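Local coordinates for dinoflagellate luciferase (Lingulodinium polyedrum, PDB 1VPR), which catalyses the oxidation of an open-chain tetrapyrrole luciferin by molecular oxygen, emitting blue light at 475 nm, this chain being the third of three homologous luciferase domains, at residues 74-86 against 300-312. Sequence-based numbering, arbitrary orientation.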
# COMPACT_ATOMS: atom_id res chain seq x y z
N GLY A 74 5.85 0.26 -22.87
CA GLY A 74 6.97 0.61 -22.01
C GLY A 74 7.08 2.04 -21.47
O GLY A 74 8.08 2.38 -20.82
N GLY A 75 6.08 2.89 -21.72
CA GLY A 75 6.13 4.24 -21.21
C GLY A 75 5.30 4.33 -19.95
O GLY A 75 4.73 3.33 -19.52
N TYR A 76 5.22 5.50 -19.34
CA TYR A 76 4.44 5.65 -18.12
C TYR A 76 3.20 6.48 -18.33
O TYR A 76 2.26 6.42 -17.51
CB TYR A 76 5.30 6.27 -17.01
CG TYR A 76 6.12 5.23 -16.29
CD1 TYR A 76 5.52 4.30 -15.44
CD2 TYR A 76 7.49 5.16 -16.49
CE1 TYR A 76 6.26 3.32 -14.80
CE2 TYR A 76 8.25 4.18 -15.86
CZ TYR A 76 7.63 3.27 -15.02
OH TYR A 76 8.38 2.30 -14.37
N GLY A 77 3.20 7.25 -19.42
CA GLY A 77 2.07 8.10 -19.77
C GLY A 77 0.86 7.30 -20.25
O GLY A 77 0.95 6.09 -20.51
N GLY A 78 -0.28 7.97 -20.35
CA GLY A 78 -1.50 7.32 -20.80
C GLY A 78 -2.35 8.36 -21.50
O GLY A 78 -1.99 9.53 -21.51
N PRO A 79 -3.50 7.97 -22.08
CA PRO A 79 -4.36 8.92 -22.79
C PRO A 79 -4.83 10.15 -22.03
O PRO A 79 -5.05 11.19 -22.65
CB PRO A 79 -5.52 8.04 -23.26
CG PRO A 79 -5.53 6.92 -22.32
CD PRO A 79 -4.08 6.62 -22.07
N LEU A 80 -4.96 10.05 -20.72
CA LEU A 80 -5.40 11.21 -19.94
C LEU A 80 -4.25 12.12 -19.56
O LEU A 80 -4.47 13.25 -19.14
CB LEU A 80 -6.13 10.76 -18.68
CG LEU A 80 -7.37 9.89 -18.86
CD1 LEU A 80 -7.82 9.40 -17.46
CD2 LEU A 80 -8.48 10.68 -19.58
N CYS A 81 -3.02 11.63 -19.68
CA CYS A 81 -1.85 12.43 -19.33
C CYS A 81 -0.65 11.71 -19.93
O CYS A 81 -0.10 10.76 -19.34
CB CYS A 81 -1.68 12.53 -17.81
SG CYS A 81 -0.20 13.48 -17.32
N GLU A 82 -0.25 12.17 -21.10
CA GLU A 82 0.86 11.54 -21.83
C GLU A 82 2.23 11.88 -21.28
O GLU A 82 3.19 11.16 -21.55
CB GLU A 82 0.81 11.95 -23.30
CG GLU A 82 -0.50 11.61 -24.03
CD GLU A 82 -0.61 10.14 -24.43
OE1 GLU A 82 -1.63 9.76 -25.05
OE2 GLU A 82 0.32 9.35 -24.11
N ASP A 83 2.31 12.96 -20.51
CA ASP A 83 3.59 13.40 -19.96
C ASP A 83 3.52 13.59 -18.44
O ASP A 83 3.68 14.72 -17.95
CB ASP A 83 3.98 14.71 -20.63
CG ASP A 83 5.42 15.09 -20.40
OD1 ASP A 83 5.75 16.26 -20.66
OD2 ASP A 83 6.22 14.23 -19.95
N PRO A 84 3.30 12.51 -17.68
CA PRO A 84 3.22 12.63 -16.22
C PRO A 84 4.46 13.20 -15.53
O PRO A 84 4.37 13.83 -14.47
CB PRO A 84 2.90 11.19 -15.76
CG PRO A 84 3.50 10.33 -16.87
CD PRO A 84 3.11 11.11 -18.11
N TYR A 85 5.63 12.98 -16.13
CA TYR A 85 6.86 13.48 -15.53
C TYR A 85 7.32 14.81 -16.11
O TYR A 85 8.42 15.28 -15.79
CB TYR A 85 7.97 12.44 -15.70
CG TYR A 85 7.61 11.09 -15.09
CD1 TYR A 85 7.97 9.91 -15.73
CD2 TYR A 85 6.96 11.01 -13.86
CE1 TYR A 85 7.68 8.66 -15.16
CE2 TYR A 85 6.67 9.77 -13.28
CZ TYR A 85 7.04 8.60 -13.93
OH TYR A 85 6.76 7.39 -13.37
N GLY A 86 6.47 15.43 -16.93
CA GLY A 86 6.78 16.71 -17.55
C GLY A 86 6.75 17.91 -16.61
O GLY A 86 6.21 17.83 -15.51
N PHE A 300 2.91 12.72 2.53
CA PHE A 300 2.07 12.80 1.34
C PHE A 300 2.64 12.10 0.10
O PHE A 300 3.85 12.12 -0.15
CB PHE A 300 1.80 14.27 0.94
CG PHE A 300 1.06 15.06 1.96
CD1 PHE A 300 1.74 15.87 2.88
CD2 PHE A 300 -0.33 15.00 2.03
CE1 PHE A 300 1.06 16.58 3.85
CE2 PHE A 300 -1.03 15.71 3.00
CZ PHE A 300 -0.34 16.50 3.91
N VAL A 301 1.75 11.47 -0.67
CA VAL A 301 2.12 10.84 -1.93
C VAL A 301 1.12 11.42 -2.92
O VAL A 301 -0.08 11.48 -2.62
CB VAL A 301 1.98 9.27 -1.89
CG1 VAL A 301 2.33 8.69 -3.27
CG2 VAL A 301 2.91 8.68 -0.84
N PHE A 302 1.60 11.90 -4.07
CA PHE A 302 0.71 12.44 -5.10
C PHE A 302 0.84 11.61 -6.36
O PHE A 302 1.96 11.22 -6.75
CB PHE A 302 1.05 13.89 -5.46
CG PHE A 302 0.67 14.89 -4.39
CD1 PHE A 302 1.49 15.11 -3.30
CD2 PHE A 302 -0.53 15.60 -4.49
CE1 PHE A 302 1.13 16.02 -2.31
CE2 PHE A 302 -0.89 16.51 -3.52
CZ PHE A 302 -0.06 16.72 -2.43
N TYR A 303 -0.30 11.36 -7.01
CA TYR A 303 -0.37 10.59 -8.26
C TYR A 303 -1.20 11.37 -9.25
O TYR A 303 -2.13 12.11 -8.86
CB TYR A 303 -1.09 9.25 -8.08
CG TYR A 303 -0.68 8.40 -6.88
CD1 TYR A 303 -1.23 8.62 -5.62
CD2 TYR A 303 0.18 7.33 -7.05
CE1 TYR A 303 -0.92 7.77 -4.54
CE2 TYR A 303 0.48 6.47 -5.98
CZ TYR A 303 -0.07 6.69 -4.73
OH TYR A 303 0.19 5.80 -3.71
N VAL A 304 -0.90 11.22 -10.53
CA VAL A 304 -1.69 11.87 -11.56
C VAL A 304 -2.35 10.74 -12.37
O VAL A 304 -1.73 9.70 -12.63
CB VAL A 304 -0.83 12.79 -12.48
CG1 VAL A 304 0.26 11.98 -13.21
CG2 VAL A 304 -1.74 13.49 -13.48
N LYS A 305 -3.62 10.90 -12.73
CA LYS A 305 -4.32 9.86 -13.46
C LYS A 305 -3.94 9.85 -14.95
O LYS A 305 -4.17 10.83 -15.67
CB LYS A 305 -5.83 10.03 -13.31
CG LYS A 305 -6.57 8.72 -13.47
CD LYS A 305 -8.06 8.88 -13.48
CE LYS A 305 -8.70 7.51 -13.44
NZ LYS A 305 -10.19 7.61 -13.38
N VAL A 306 -3.33 8.76 -15.41
CA VAL A 306 -2.90 8.69 -16.81
C VAL A 306 -3.89 7.91 -17.68
O VAL A 306 -3.87 8.01 -18.91
CB VAL A 306 -1.45 8.12 -16.92
CG1 VAL A 306 -0.45 9.06 -16.18
CG2 VAL A 306 -1.37 6.71 -16.33
N SER A 307 -4.79 7.15 -17.05
CA SER A 307 -5.77 6.38 -17.82
C SER A 307 -6.95 5.92 -17.00
O SER A 307 -6.79 5.62 -15.83
CB SER A 307 -5.11 5.12 -18.39
OG SER A 307 -6.05 4.44 -19.21
N ASN A 308 -8.14 5.84 -17.61
CA ASN A 308 -9.31 5.32 -16.91
C ASN A 308 -9.27 3.78 -16.89
O ASN A 308 -10.07 3.14 -16.22
CB ASN A 308 -10.60 5.74 -17.63
CG ASN A 308 -10.98 7.18 -17.35
OD1 ASN A 308 -10.62 7.73 -16.31
ND2 ASN A 308 -11.71 7.79 -18.28
N ASP A 309 -8.33 3.19 -17.61
CA ASP A 309 -8.20 1.74 -17.70
C ASP A 309 -7.01 1.23 -16.88
O ASP A 309 -5.85 1.61 -17.14
CB ASP A 309 -8.01 1.35 -19.17
CG ASP A 309 -8.02 -0.14 -19.39
OD1 ASP A 309 -7.88 -0.54 -20.57
OD2 ASP A 309 -8.16 -0.91 -18.42
N PRO A 310 -7.27 0.38 -15.87
CA PRO A 310 -6.15 -0.12 -15.06
C PRO A 310 -5.33 -1.15 -15.86
O PRO A 310 -4.17 -1.42 -15.52
CB PRO A 310 -6.86 -0.77 -13.87
CG PRO A 310 -8.13 -1.31 -14.50
CD PRO A 310 -8.56 -0.10 -15.34
N GLU A 311 -5.93 -1.69 -16.92
CA GLU A 311 -5.28 -2.71 -17.75
C GLU A 311 -4.76 -3.83 -16.83
O GLU A 311 -3.60 -4.25 -16.91
CB GLU A 311 -4.13 -2.09 -18.56
CG GLU A 311 -4.64 -1.19 -19.69
CD GLU A 311 -3.56 -0.82 -20.70
OE1 GLU A 311 -2.90 0.22 -20.53
OE2 GLU A 311 -3.36 -1.58 -21.66
N SER A 312 -5.64 -4.28 -15.96
CA SER A 312 -5.32 -5.32 -14.99
C SER A 312 -6.66 -5.86 -14.52
O SER A 312 -7.63 -5.10 -14.41
CB SER A 312 -4.55 -4.69 -13.83
OG SER A 312 -3.99 -5.70 -13.00
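A type I beta turn, Gly78 to Cys81, docks on a classic beta bulge at the end of strand 297-307, where Val306 and Ser307 both face Arg164 of strand 163-169. Leu80 N, inside the turn, donates to Val306 O at 2.9 Å, approaching from above the carbonyl plane, 47° out of it. The same oxygen receives a CA-H...O contact from Gly78 CA at 3.1 Å; any side chain at this glycine would run into Val306 O.

Val304 and Val306 meet Pro84 and Cys81, whereas Leu80 lies over Lys305 and Asn308. Val306 CG1 packs against Pro84 CB (4.0 Å) and Cys81 CB, while CG2 lies near Tyr76 O. Two residues earlier on the strand, Val304 CG1 meets Pro84 CB at 3.8 Å; its CG2, anti to the backbone N, touches Cys81 SG.

Leu80 crosses Asn308 at about a right angle, its CD1 resting 3.5 Å from Asn308 OD1 and against Lys305 CD. The extended Lys305 chain carries NZ to Asn308 OD1 (3.0 Å), and NZ also bonds to His162 O, fixing the surface on which the leucine lies. Ser307 OG, held anti to its own N (chi1 -176°), accepts from Asp309 N at 3.1 Å and borders the Pro79 ring; an alanine here would probably leave Asp309 N without its acceptor and free the chain after the strand to shift. Arg164 bonds to Tyr76 O and Gly77 O, tying the loop to the neighbouring strand as well. The whole is a type I turn packed against a bulged strand end that runs on into an ST turn, in the beta barrel of a calycin fold.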